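Amphiphysin (Drosophila melanogaster, PDB 1URU) probably senses and binds curved membranes through its dimeric, coiled-coil BAR domain, consistent with a part in endocytosis. Local coordinates at residues G147-F152 against E177-Y182; D40-N45 against E188-L193; R65-A70 against S104-F109; T99-S104 against A223-E228. All coordinates share one frame; numbering follows the deposited sequence.

Contact 1. Residues G147-F152 against E177-Y182; sequences GQRHSF and EARRTY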
loop_
_atom_site.group_PDB
_atom_site.type_symbol
_atom_site.label_atom_id
_atom_site.label_comp_id
_atom_site.label_asym_id
_atom_site.label_seq_id
_atom_site.Cartn_x
_atom_site.Cartn_y
_atom_site.Cartn_z
ATOM N N GLY A 147 30.329 29.751 -36.550
ATOM C CA GLY A 147 30.904 30.981 -36.029
ATOM C C GLY A 147 32.298 31.264 -36.568
ATOM O O GLY A 147 32.795 32.381 -36.417
ATOM N N GLN A 148 32.930 30.252 -37.174
ATOM C CA GLN A 148 34.248 30.381 -37.810
ATOM C C GLN A 148 34.181 30.383 -39.336
ATOM O O GLN A 148 35.120 30.847 -39.975
ATOM C CB GLN A 148 35.173 29.261 -37.347
ATOM C CG GLN A 148 35.622 29.433 -35.928
ATOM C CD GLN A 148 36.609 28.380 -35.512
ATOM O OE1 GLN A 148 37.706 28.309 -36.061
ATOM N NE2 GLN A 148 36.232 27.558 -34.539
ATOM N N ARG A 149 33.093 29.847 -39.902
ATOM C CA ARG A 149 32.805 29.945 -41.338
ATOM C C ARG A 149 32.550 31.404 -41.689
ATOM O O ARG A 149 33.148 31.937 -42.613
ATOM C CB ARG A 149 31.574 29.118 -41.732
ATOM C CG ARG A 149 31.884 27.702 -42.221
ATOM C CD ARG A 149 31.587 27.436 -43.713
ATOM N NE ARG A 149 32.724 26.802 -44.412
ATOM C CZ ARG A 149 32.984 26.895 -45.728
ATOM N NH1 ARG A 149 32.191 27.588 -46.553
ATOM N NH2 ARG A 149 34.055 26.278 -46.227
ATOM N N HIS A 150 31.632 32.025 -40.951
ATOM C CA HIS A 150 31.426 33.482 -40.958
ATOM C C HIS A 150 32.766 34.227 -40.732
ATOM O O HIS A 150 33.240 34.922 -41.637
ATOM C CB HIS A 150 30.320 33.853 -39.924
ATOM C CG HIS A 150 30.370 35.264 -39.403
ATOM N ND1 HIS A 150 30.858 36.330 -40.133
ATOM C CD2 HIS A 150 29.960 35.781 -38.217
ATOM C CE1 HIS A 150 30.773 37.435 -39.411
ATOM N NE2 HIS A 150 30.230 37.130 -38.245
ATOM N N SER A 151 33.381 34.052 -39.558
ATOM C CA SER A 151 34.649 34.725 -39.201
ATOM C C SER A 151 35.755 34.602 -40.268
ATOM O O SER A 151 36.517 35.551 -40.476
ATOM C CB SER A 151 35.167 34.197 -37.849
ATOM O OG SER A 151 36.536 34.499 -37.644
ATOM N N PHE A 152 35.824 33.447 -40.940
ATOM C CA PHE A 152 36.880 33.143 -41.913
ATOM C C PHE A 152 36.491 33.533 -43.360
ATOM O O PHE A 152 37.365 33.679 -44.222
ATOM C CB PHE A 152 37.268 31.651 -41.831
ATOM C CG PHE A 152 38.347 31.248 -42.806
ATOM C CD1 PHE A 152 39.694 31.414 -42.485
ATOM C CD2 PHE A 152 38.013 30.728 -44.056
ATOM C CE1 PHE A 152 40.682 31.061 -43.388
ATOM C CE2 PHE A 152 38.994 30.376 -44.956
ATOM C CZ PHE A 152 40.331 30.543 -44.623
ATOM N N GLU A 177 39.262 21.972 -38.004
ATOM C CA GLU A 177 39.136 21.263 -36.744
ATOM C C GLU A 177 37.683 21.262 -36.309
ATOM O O GLU A 177 37.153 20.230 -35.944
ATOM C CB GLU A 177 39.988 21.894 -35.640
ATOM C CG GLU A 177 41.479 21.971 -35.922
ATOM C CD GLU A 177 42.150 20.620 -36.150
ATOM O OE1 GLU A 177 41.510 19.539 -35.943
ATOM O OE2 GLU A 177 43.349 20.656 -36.536
ATOM N N ALA A 178 37.043 22.426 -36.337
ATOM C CA ALA A 178 35.666 22.540 -35.863
ATOM C C ALA A 178 34.700 21.736 -36.746
ATOM O O ALA A 178 33.649 21.296 -36.286
ATOM C CB ALA A 178 35.248 24.006 -35.786
ATOM N N ARG A 179 35.078 21.540 -38.005
ATOM C CA ARG A 179 34.257 20.812 -38.956
ATOM C C ARG A 179 34.541 19.312 -38.909
ATOM O O ARG A 179 33.632 18.530 -39.036
ATOM C CB ARG A 179 34.468 21.369 -40.358
ATOM C CG ARG A 179 33.799 20.586 -41.475
ATOM C CD ARG A 179 34.781 20.055 -42.533
ATOM N NE ARG A 179 35.501 21.165 -43.179
ATOM C CZ ARG A 179 34.963 21.994 -44.091
ATOM N NH1 ARG A 179 33.693 21.858 -44.483
ATOM N NH2 ARG A 179 35.698 22.976 -44.605
ATOM N N ARG A 180 35.791 18.906 -38.745
ATOM C CA ARG A 180 36.090 17.493 -38.512
ATOM C C ARG A 180 35.392 17.056 -37.221
ATOM O O ARG A 180 34.729 16.022 -37.172
ATOM C CB ARG A 180 37.608 17.254 -38.424
ATOM C CG ARG A 180 38.071 15.777 -38.167
ATOM C CD ARG A 180 38.544 15.004 -39.440
ATOM N NE ARG A 180 38.297 13.541 -39.412
ATOM C CZ ARG A 180 38.465 12.713 -40.464
ATOM N NH1 ARG A 180 38.877 13.185 -41.640
ATOM N NH2 ARG A 180 38.219 11.408 -40.346
ATOM N N THR A 181 35.515 17.883 -36.192
ATOM C CA THR A 181 35.009 17.595 -34.852
ATOM C C THR A 181 33.470 17.575 -34.806
ATOM O O THR A 181 32.872 16.753 -34.114
ATOM C CB THR A 181 35.632 18.621 -33.823
ATOM O OG1 THR A 181 35.781 18.013 -32.539
ATOM C CG2 THR A 181 34.731 19.824 -33.549
ATOM N N TYR A 182 32.832 18.475 -35.545
ATOM C CA TYR A 182 31.372 18.507 -35.639
ATOM C C TYR A 182 30.828 17.326 -36.461
ATOM O O TYR A 182 29.843 16.702 -36.069
ATOM C CB TYR A 182 30.897 19.818 -36.273
ATOM C CG TYR A 182 29.443 19.752 -36.654
ATOM C CD1 TYR A 182 28.464 19.678 -35.677
ATOM C CD2 TYR A 182 29.041 19.705 -37.988
ATOM C CE1 TYR A 182 27.133 19.594 -36.015
ATOM C CE2 TYR A 182 27.707 19.620 -38.327
ATOM C CZ TYR A 182 26.765 19.562 -37.334
ATOM O OH TYR A 182 25.435 19.468 -37.623
#

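Contact 2. Residues D40-N45 against E188-L193; sequences DDHLNN and ELHDEL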
loop_
_atom_site.group_PDB
_atom_site.type_symbol
_atom_site.label_atom_id
_atom_site.label_comp_id
_atom_site.label_asym_id
_atom_site.label_seq_id
_atom_site.Cartn_x
_atom_site.Cartn_y
_atom_site.Cartn_z
ATOM N N ASP A 40 16.414 17.248 -35.880
ATOM C CA ASP A 40 15.476 17.885 -34.977
ATOM C C ASP A 40 14.372 16.943 -34.594
ATOM O O ASP A 40 13.974 16.912 -33.455
ATOM C CB ASP A 40 14.847 19.104 -35.634
ATOM C CG ASP A 40 15.524 20.387 -35.233
ATOM O OD1 ASP A 40 14.931 21.104 -34.382
ATOM O OD2 ASP A 40 16.632 20.749 -35.697
ATOM N N ASP A 41 13.854 16.203 -35.565
ATOM C CA ASP A 41 12.786 15.253 -35.312
ATOM C C ASP A 41 13.274 14.166 -34.377
ATOM O O ASP A 41 12.526 13.731 -33.506
ATOM C CB ASP A 41 12.257 14.643 -36.610
ATOM C CG ASP A 41 11.354 15.592 -37.386
ATOM O OD1 ASP A 41 11.083 16.707 -36.913
ATOM O OD2 ASP A 41 10.887 15.321 -38.508
ATOM N N HIS A 42 14.521 13.739 -34.556
ATOM C CA HIS A 42 15.152 12.772 -33.654
ATOM C C HIS A 42 15.249 13.305 -32.232
ATOM O O HIS A 42 15.108 12.552 -31.270
ATOM C CB HIS A 42 16.561 12.427 -34.109
ATOM C CG HIS A 42 16.621 11.529 -35.300
ATOM N ND1 HIS A 42 16.120 10.249 -35.290
ATOM C CD2 HIS A 42 17.140 11.724 -36.532
ATOM C CE1 HIS A 42 16.330 9.690 -36.470
ATOM N NE2 HIS A 42 16.948 10.565 -37.242
ATOM N N LEU A 43 15.511 14.601 -32.116
ATOM C CA LEU A 43 15.520 15.280 -30.832
ATOM C C LEU A 43 14.169 15.291 -30.149
ATOM O O LEU A 43 14.116 15.122 -28.949
ATOM C CB LEU A 43 15.964 16.736 -30.999
ATOM C CG LEU A 43 17.443 17.020 -31.207
ATOM C CD1 LEU A 43 17.682 18.512 -30.988
ATOM C CD2 LEU A 43 18.306 16.206 -30.263
ATOM N N ASN A 44 13.087 15.528 -30.896
ATOM C CA ASN A 44 11.762 15.610 -30.296
ATOM C C ASN A 44 11.405 14.276 -29.738
ATOM O O ASN A 44 10.814 14.194 -28.676
ATOM C CB ASN A 44 10.696 16.039 -31.289
ATOM C CG ASN A 44 10.833 17.489 -31.698
ATOM O OD1 ASN A 44 11.754 18.203 -31.267
ATOM N ND2 ASN A 44 9.929 17.932 -32.566
ATOM N N ASN A 45 11.792 13.236 -30.462
ATOM C CA ASN A 45 11.530 11.855 -30.088
ATOM C C ASN A 45 12.304 11.448 -28.858
ATOM O O ASN A 45 11.854 10.615 -28.118
ATOM C CB ASN A 45 11.939 10.913 -31.222
ATOM C CG ASN A 45 10.962 10.913 -32.380
ATOM O OD1 ASN A 45 9.888 11.527 -32.322
ATOM N ND2 ASN A 45 11.344 10.226 -33.461
ATOM N N GLU A 188 27.471 10.534 -35.624
ATOM C CA GLU A 188 27.248 9.588 -34.543
ATOM C C GLU A 188 25.840 9.739 -33.969
ATOM O O GLU A 188 25.190 8.752 -33.654
ATOM C CB GLU A 188 28.278 9.778 -33.434
ATOM C CG GLU A 188 29.557 8.991 -33.646
ATOM C CD GLU A 188 30.650 9.371 -32.658
ATOM O OE1 GLU A 188 30.314 9.846 -31.542
ATOM O OE2 GLU A 188 31.850 9.188 -32.990
ATOM N N LEU A 189 25.371 10.973 -33.844
ATOM C CA LEU A 189 24.050 11.217 -33.303
ATOM C C LEU A 189 22.924 10.841 -34.289
ATOM O O LEU A 189 21.811 10.451 -33.882
ATOM C CB LEU A 189 23.925 12.678 -32.847
ATOM C CG LEU A 189 24.282 13.036 -31.374
ATOM C CD1 LEU A 189 24.690 11.839 -30.491
ATOM C CD2 LEU A 189 25.335 14.095 -31.317
ATOM N N HIS A 190 23.209 10.948 -35.584
ATOM C CA HIS A 190 22.228 10.592 -36.599
ATOM C C HIS A 190 21.924 9.095 -36.598
ATOM O O HIS A 190 20.842 8.701 -36.987
ATOM C CB HIS A 190 22.685 11.075 -37.974
ATOM C CG HIS A 190 22.098 12.385 -38.355
ATOM N ND1 HIS A 190 20.759 12.536 -38.636
ATOM C CD2 HIS A 190 22.649 13.616 -38.453
ATOM C CE1 HIS A 190 20.518 13.805 -38.909
ATOM N NE2 HIS A 190 21.644 14.484 -38.793
ATOM N N ASP A 191 22.883 8.288 -36.157
ATOM C CA ASP A 191 22.691 6.855 -35.931
ATOM C C ASP A 191 22.301 6.537 -34.490
ATOM O O ASP A 191 21.433 5.696 -34.242
ATOM C CB ASP A 191 23.985 6.083 -36.216
ATOM C CG ASP A 191 24.406 6.107 -37.696
ATOM O OD1 ASP A 191 23.594 6.443 -38.600
ATOM O OD2 ASP A 191 25.565 5.793 -38.023
ATOM N N GLU A 192 22.941 7.192 -33.528
ATOM C CA GLU A 192 22.784 6.783 -32.144
ATOM C C GLU A 192 21.383 7.098 -31.606
ATOM O O GLU A 192 20.814 6.310 -30.866
ATOM C CB GLU A 192 23.876 7.391 -31.244
ATOM C CG GLU A 192 25.165 6.582 -31.225
ATOM C CD GLU A 192 26.303 7.302 -30.520
ATOM O OE1 GLU A 192 26.070 7.952 -29.470
ATOM O OE2 GLU A 192 27.444 7.229 -31.010
ATOM N N LEU A 193 20.850 8.257 -31.974
ATOM C CA LEU A 193 19.560 8.707 -31.473
ATOM C C LEU A 193 18.409 7.803 -31.880
ATOM O O LEU A 193 17.686 7.352 -31.016
ATOM C CB LEU A 193 19.276 10.159 -31.895
ATOM C CG LEU A 193 20.110 11.211 -31.171
ATOM C CD1 LEU A 193 20.084 12.535 -31.913
ATOM C CD2 LEU A 193 19.647 11.383 -29.713
#

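Contact 3. Residues R65-A70 against S104-F109; sequences RCVRAA and SLWADF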
loop_
_atom_site.group_PDB
_atom_site.type_symbol
_atom_site.label_atom_id
_atom_site.label_comp_id
_atom_site.label_asym_id
_atom_site.label_seq_id
_atom_site.Cartn_x
_atom_site.Cartn_y
_atom_site.Cartn_z
ATOM N N ARG A 65 7.490 2.147 -2.605
ATOM C CA ARG A 65 7.346 2.481 -1.194
ATOM C C ARG A 65 5.880 2.388 -0.748
ATOM O O ARG A 65 5.608 2.098 0.404
ATOM C CB ARG A 65 8.005 3.829 -0.828
ATOM C CG ARG A 65 7.389 5.039 -1.421
ATOM C CD ARG A 65 7.377 6.279 -0.501
ATOM N NE ARG A 65 6.283 7.146 -0.948
ATOM C CZ ARG A 65 5.135 7.328 -0.323
ATOM N NH1 ARG A 65 4.893 6.774 0.872
ATOM N NH2 ARG A 65 4.223 8.099 -0.895
ATOM N N CYS A 66 4.928 2.586 -1.647
ATOM C CA CYS A 66 3.550 2.403 -1.242
ATOM C C CYS A 66 3.256 0.934 -0.957
ATOM O O CYS A 66 2.505 0.621 -0.040
ATOM C CB CYS A 66 2.584 3.025 -2.242
ATOM S SG CYS A 66 2.536 4.823 -2.018
ATOM N N VAL A 67 3.896 0.056 -1.722
ATOM C CA VAL A 67 3.833 -1.391 -1.548
ATOM C C VAL A 67 4.513 -1.817 -0.238
ATOM O O VAL A 67 3.934 -2.558 0.558
ATOM C CB VAL A 67 4.563 -2.133 -2.731
ATOM C CG1 VAL A 67 4.690 -3.598 -2.430
ATOM C CG2 VAL A 67 3.866 -1.890 -4.100
ATOM N N ARG A 68 5.760 -1.385 -0.064
ATOM C CA ARG A 68 6.549 -1.629 1.129
ATOM C C ARG A 68 5.717 -1.299 2.361
ATOM O O ARG A 68 5.566 -2.131 3.250
ATOM C CB ARG A 68 7.845 -0.790 1.116
ATOM C CG ARG A 68 9.113 -1.598 0.832
ATOM C CD ARG A 68 10.250 -0.846 0.100
ATOM N NE ARG A 68 10.874 -1.710 -0.915
ATOM C CZ ARG A 68 12.091 -1.536 -1.466
ATOM N NH1 ARG A 68 12.868 -0.513 -1.110
ATOM N NH2 ARG A 68 12.541 -2.409 -2.374
ATOM N N ALA A 69 5.158 -0.097 2.401
ATOM C CA ALA A 69 4.319 0.313 3.531
ATOM C C ALA A 69 3.083 -0.587 3.703
ATOM O O ALA A 69 2.632 -0.811 4.836
ATOM C CB ALA A 69 3.890 1.755 3.370
ATOM N N ALA A 70 2.543 -1.093 2.594
ATOM C CA ALA A 70 1.391 -1.994 2.637
ATOM C C ALA A 70 1.756 -3.366 3.244
ATOM O O ALA A 70 0.991 -3.935 4.025
ATOM C CB ALA A 70 0.791 -2.163 1.228
ATOM N N SER A 104 5.998 -13.898 3.447
ATOM C CA SER A 104 7.014 -14.259 2.470
ATOM C C SER A 104 6.649 -13.889 1.058
ATOM O O SER A 104 7.505 -13.467 0.313
ATOM C CB SER A 104 7.270 -15.753 2.531
ATOM O OG SER A 104 7.879 -16.066 3.768
ATOM N N LEU A 105 5.385 -14.063 0.675
ATOM C CA LEU A 105 4.942 -13.643 -0.655
ATOM C C LEU A 105 5.112 -12.138 -0.786
ATOM O O LEU A 105 5.578 -11.647 -1.812
ATOM C CB LEU A 105 3.490 -13.984 -0.901
ATOM C CG LEU A 105 3.158 -15.462 -0.960
ATOM C CD1 LEU A 105 1.651 -15.642 -0.980
ATOM C CD2 LEU A 105 3.766 -16.109 -2.177
ATOM N N TRP A 106 4.718 -11.414 0.256
ATOM C CA TRP A 106 4.851 -9.975 0.247
ATOM C C TRP A 106 6.324 -9.608 0.100
ATOM O O TRP A 106 6.654 -8.603 -0.523
ATOM C CB TRP A 106 4.298 -9.349 1.530
ATOM C CG TRP A 106 2.814 -8.956 1.511
ATOM C CD1 TRP A 106 1.759 -9.679 2.020
ATOM C CD2 TRP A 106 2.246 -7.747 0.985
ATOM N NE1 TRP A 106 0.587 -8.988 1.847
ATOM C CE2 TRP A 106 0.849 -7.802 1.214
ATOM C CE3 TRP A 106 2.775 -6.613 0.350
ATOM C CZ2 TRP A 106 -0.023 -6.767 0.836
ATOM C CZ3 TRP A 106 1.902 -5.581 -0.029
ATOM C CH2 TRP A 106 0.521 -5.668 0.218
ATOM N N ALA A 107 7.216 -10.418 0.654
ATOM C CA ALA A 107 8.639 -10.132 0.527
ATOM C C ALA A 107 9.263 -10.497 -0.842
ATOM O O ALA A 107 10.167 -9.786 -1.275
ATOM C CB ALA A 107 9.400 -10.770 1.646
ATOM N N ASP A 108 8.819 -11.581 -1.508
ATOM C CA ASP A 108 9.260 -11.857 -2.886
ATOM C C ASP A 108 8.836 -10.639 -3.708
ATOM O O ASP A 108 9.674 -9.987 -4.330
ATOM C CB ASP A 108 8.648 -13.120 -3.547
ATOM C CG ASP A 108 8.671 -14.351 -2.656
ATOM O OD1 ASP A 108 9.515 -14.390 -1.739
ATOM O OD2 ASP A 108 7.877 -15.338 -2.801
ATOM N N PHE A 109 7.529 -10.358 -3.680
ATOM C CA PHE A 109 6.894 -9.260 -4.397
ATOM C C PHE A 109 7.739 -8.000 -4.285
ATOM O O PHE A 109 8.181 -7.473 -5.288
ATOM C CB PHE A 109 5.465 -9.046 -3.867
ATOM C CG PHE A 109 4.667 -7.999 -4.612
ATOM C CD1 PHE A 109 4.521 -8.051 -5.992
ATOM C CD2 PHE A 109 4.045 -6.956 -3.919
ATOM C CE1 PHE A 109 3.777 -7.069 -6.676
ATOM C CE2 PHE A 109 3.306 -5.988 -4.580
ATOM C CZ PHE A 109 3.172 -6.035 -5.954
#

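Contact 4. Residues T99-S104 against A223-E228; sequences TGASES and AKIYSE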
loop_
_atom_site.group_PDB
_atom_site.type_symbol
_atom_site.label_atom_id
_atom_site.label_comp_id
_atom_site.label_asym_id
_atom_site.label_seq_id
_atom_site.Cartn_x
_atom_site.Cartn_y
_atom_site.Cartn_z
ATOM N N THR A 99 -0.505 -17.235 7.702
ATOM C CA THR A 99 -0.045 -15.878 7.907
ATOM C C THR A 99 1.434 -15.712 7.582
ATOM O O THR A 99 1.812 -14.751 6.920
ATOM C CB THR A 99 -0.301 -15.526 9.368
ATOM O OG1 THR A 99 -1.673 -15.176 9.508
ATOM C CG2 THR A 99 0.494 -14.297 9.838
ATOM N N GLY A 100 2.271 -16.625 8.074
ATOM C CA GLY A 100 3.692 -16.597 7.769
ATOM C C GLY A 100 3.927 -16.750 6.268
ATOM O O GLY A 100 4.755 -16.046 5.689
ATOM N N ALA A 101 3.175 -17.642 5.634
ATOM C CA ALA A 101 3.235 -17.820 4.193
ATOM C C ALA A 101 3.048 -16.489 3.448
ATOM O O ALA A 101 3.725 -16.226 2.443
ATOM C CB ALA A 101 2.172 -18.831 3.751
ATOM N N SER A 102 2.120 -15.672 3.955
ATOM C CA SER A 102 1.822 -14.352 3.410
ATOM C C SER A 102 2.973 -13.365 3.563
ATOM O O SER A 102 3.268 -12.603 2.647
ATOM C CB SER A 102 0.583 -13.784 4.096
ATOM O OG SER A 102 0.211 -12.555 3.509
ATOM N N GLU A 103 3.621 -13.368 4.723
ATOM C CA GLU A 103 4.754 -12.478 4.956
ATOM C C GLU A 103 5.810 -12.656 3.881
ATOM O O GLU A 103 6.440 -11.692 3.467
ATOM C CB GLU A 103 5.383 -12.719 6.338
ATOM C CG GLU A 103 4.639 -12.053 7.495
ATOM C CD GLU A 103 5.388 -12.150 8.824
ATOM O OE1 GLU A 103 6.607 -11.875 8.863
ATOM O OE2 GLU A 103 4.758 -12.504 9.844
ATOM N N SER A 104 5.998 -13.898 3.447
ATOM C CA SER A 104 7.014 -14.259 2.470
ATOM C C SER A 104 6.649 -13.889 1.058
ATOM O O SER A 104 7.505 -13.467 0.313
ATOM C CB SER A 104 7.270 -15.753 2.531
ATOM O OG SER A 104 7.879 -16.066 3.768
ATOM N N ALA A 223 -3.852 -15.062 -3.189
ATOM C CA ALA A 223 -5.272 -15.438 -3.262
ATOM C C ALA A 223 -5.525 -16.827 -2.661
ATOM O O ALA A 223 -6.432 -17.019 -1.841
ATOM C CB ALA A 223 -5.784 -15.369 -4.679
ATOM N N LYS A 224 -4.710 -17.787 -3.087
ATOM C CA LYS A 224 -4.701 -19.137 -2.518
ATOM C C LYS A 224 -4.596 -19.124 -0.988
ATOM O O LYS A 224 -5.165 -19.974 -0.339
ATOM C CB LYS A 224 -3.545 -19.973 -3.097
ATOM C CG LYS A 224 -3.723 -20.412 -4.551
ATOM C CD LYS A 224 -2.575 -21.338 -5.002
ATOM C CE LYS A 224 -2.394 -21.309 -6.531
ATOM N NZ LYS A 224 -1.034 -21.795 -6.956
ATOM N N ILE A 225 -3.867 -18.170 -0.425
ATOM C CA ILE A 225 -3.679 -18.091 1.018
ATOM C C ILE A 225 -4.946 -17.640 1.700
ATOM O O ILE A 225 -5.342 -18.188 2.734
ATOM C CB ILE A 225 -2.614 -17.069 1.341
ATOM C CG1 ILE A 225 -1.253 -17.592 0.912
ATOM C CG2 ILE A 225 -2.697 -16.663 2.842
ATOM C CD1 ILE A 225 -0.112 -17.202 1.843
ATOM N N TYR A 226 -5.547 -16.601 1.132
ATOM C CA TYR A 226 -6.746 -16.014 1.698
ATOM C C TYR A 226 -7.950 -16.953 1.599
ATOM O O TYR A 226 -8.803 -16.870 2.464
ATOM C CB TYR A 226 -7.041 -14.602 1.126
ATOM C CG TYR A 226 -6.302 -13.490 1.870
ATOM C CD1 TYR A 226 -5.381 -12.651 1.230
ATOM C CD2 TYR A 226 -6.502 -13.303 3.216
ATOM C CE1 TYR A 226 -4.699 -11.642 1.941
ATOM C CE2 TYR A 226 -5.843 -12.323 3.918
ATOM C CZ TYR A 226 -4.950 -11.493 3.290
ATOM O OH TYR A 226 -4.337 -10.547 4.055
ATOM N N SER A 227 -8.032 -17.861 0.617
ATOM C CA SER A 227 -9.156 -18.815 0.629
ATOM C C SER A 227 -8.872 -19.934 1.604
ATOM O O SER A 227 -9.792 -20.530 2.147
ATOM C CB SER A 227 -9.530 -19.373 -0.749
ATOM O OG SER A 227 -8.464 -20.013 -1.378
ATOM N N GLU A 228 -7.602 -20.231 1.837
ATOM C CA GLU A 228 -7.263 -21.125 2.932
ATOM C C GLU A 228 -7.745 -20.507 4.255
ATOM O O GLU A 228 -8.318 -21.195 5.090
ATOM C CB GLU A 228 -5.752 -21.417 2.963
ATOM C CG GLU A 228 -5.370 -22.853 3.317
ATOM C CD GLU A 228 -6.116 -23.895 2.483
ATOM O OE1 GLU A 228 -7.322 -24.128 2.761
ATOM O OE2 GLU A 228 -5.506 -24.487 1.559
#

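Contact 1. Residues G147-F152 against E177-Y182
Q148 meets A178, and R149 meets R179, in the antiparallel helical hairpin that the BAR domain builds from helices 92-156 and 172-239. The contact is small, burying about 100 Å² in all. Q148 comes first. Its CG stands beside the backbone N, anti to the carbonyl carbon (chi1 -72°). The chain beyond CG is extended and carries the amide across to the other helix. There NE2 rests 3.9 Å from A178 CB, a van der Waals contact. Q148 also leans on L175, one turn before A178. R149 is next. Its chain bends at chi2 and chi3 and brings the guanidinium in at a slant. R149 NH2 lies 4.0 Å from R179 NH2, near the plane of the R179 group, and the two planes are 63° apart. These like charges would probably repel weakly. R179 NE forms a salt bridge with E176 of its own helix, which probably offsets part of the charge. F152 closes the segment and is buried. Its side chain packs on R172 and L175 of helix 172-239, while F152 N bonds to Q148 O at 2.9 Å, the backbone bond of the helical turn that links F152 to Q148.

Contact 2. Residues D40-N45 against E188-L193
The three-helix bundle of the BAR domain brings helix 35-84 beside helix 172-239, and here H42 and L193 pack against each other. The two short segments run in broadly the same direction. Their axes make an angle of 40° and come within 10.2 Å. The nearest backbones are those of H42 and L193, whose CA atoms are 6.4 Å apart. H42 carries most of the contact on its side. Its CB sits 4.2 Å from L193 CD1 and equally near L193 CB. The CB of the histidine thus packs on the leucine, while its ring lies beside H190. The CG of H42 is anti to the carbonyl carbon (chi1 -74°), which turns the ring toward H190. H42 also touches P194, just beyond the segment. L43 starts out away from helix 172-239, but its tip comes back: L43 CD2 lies 4.4 Å from L193 CD1. The same leucine reaches V135 of helix 92-156, so it sits where all three helices come together. F39 adds to this cluster. It touches L189 and L193, and its ring meets the H190 ring edge-to-face. On helix 172-239, E188 and E192 both make salt bridges to K134, which ties helix 172-239 to helix 92-156. The two histidine rings approach each other obliquely, with H42 CD2 4.3 Å from H190 ND1.

Contact 3. Residues R65-A70 against S104-F109
V67 of helix 35-84 packs against W106 and F109 of helix 92-156; the two helices run antiparallel in the BAR bundle. The short axes lie 10.4 Å apart, at 166° to each other. From CB, V67 sends out two methyls. CG1 stands anti to the backbone N (chi1 171°) and does most of the touching. It meets the F109 ring at CE2 (3.5 Å) and is also close to CD2; the V67 and F109 side chains cross at about a right angle. The same CG1 lies 4.2 Å from W106 CZ3, so it contacts both aromatic residues. CG2 reaches F109 CE2 at 4.2 Å. One turn on, A70 CB lies 3.7 Å from W106 CH2. The A70 carbonyl carbon lies over one face of the indole. V67 O is 3.7 Å from W106 CZ3. F218 of helix 172-239 adds a third aromatic ring, stacked with F109 and edge-to-face with W106. Nearby, C66 packs on A73 of the second subunit. The meeting side chains are aliphatic and aromatic, with no polar bond between the segments. Their cohesion therefore rests on van der Waals and hydrophobic packing, in a buried layer beside the dimer interface.

Contact 4. Residues T99-S104 against A223-E228
I225 of helix 172-239 points at A101 and S102 of helix 92-156, joining the two long helices of the BAR hairpin. The apolar contact is made through one methyl. CG1 of I225 lies anti to the carbonyl carbon (chi1 -70°) and carries CD1 across to the other helix. CD1 lies 3.4 Å from A101 CB, methyl against methyl. It is 4.2 Å from S102 CB. I225 CD1 also lies 3.4 Å from S102 N. The small A101 and S102 side chains are consistent with this close approach, and the CA atoms of S102 and I225 are 7.1 Å apart. I225 packs further on Q98 and L105, a turn to either side along helix 92-156. Several polar bonds near the contact are local to one helix. K224 NZ forms a salt bridge with E221, and S227 OG makes a weak bond to K224 O at 3.5 Å. T99 OG1 bonds weakly to L95 O, while the T99 side chain packs on M78 and C82 of helix 35-84. Contacts with the second subunit come from the neighbours of I225: A223 packs on N220 of that chain, Y226 on its E215 and S227 on its Q216. The segments are thus held together by dispersion and by burial of I225, with about 142 Å² covered, and not by charge or polar pairing.

Overall arrangement
Helices 35-84, 92-156 and 172-239 form one elongated bundle, and each contact joins two of them. Contacts 1 and 4 both pair 92-156 with 172-239, yet their centres are about 69 Å apart. Contact 2 joins 35-84 to 172-239. The centres of contacts 1 and 2 are about 22 Å apart, on the same side of the chain's centre. Contact 3 joins 35-84 to 92-156 on the other side. The centres of contacts 2 and 3 are about 40 Å apart. Contacts 3 and 4 have centres about 13 Å apart and share S104. Along the chain, contacts 1 and 3 are nested within contact 2, while contact 4 crosses contacts 2 and 3. Contacts 3 and 4 reach the second subunit, consistent with the elongated dimer of a curvature-sensing BAR domain.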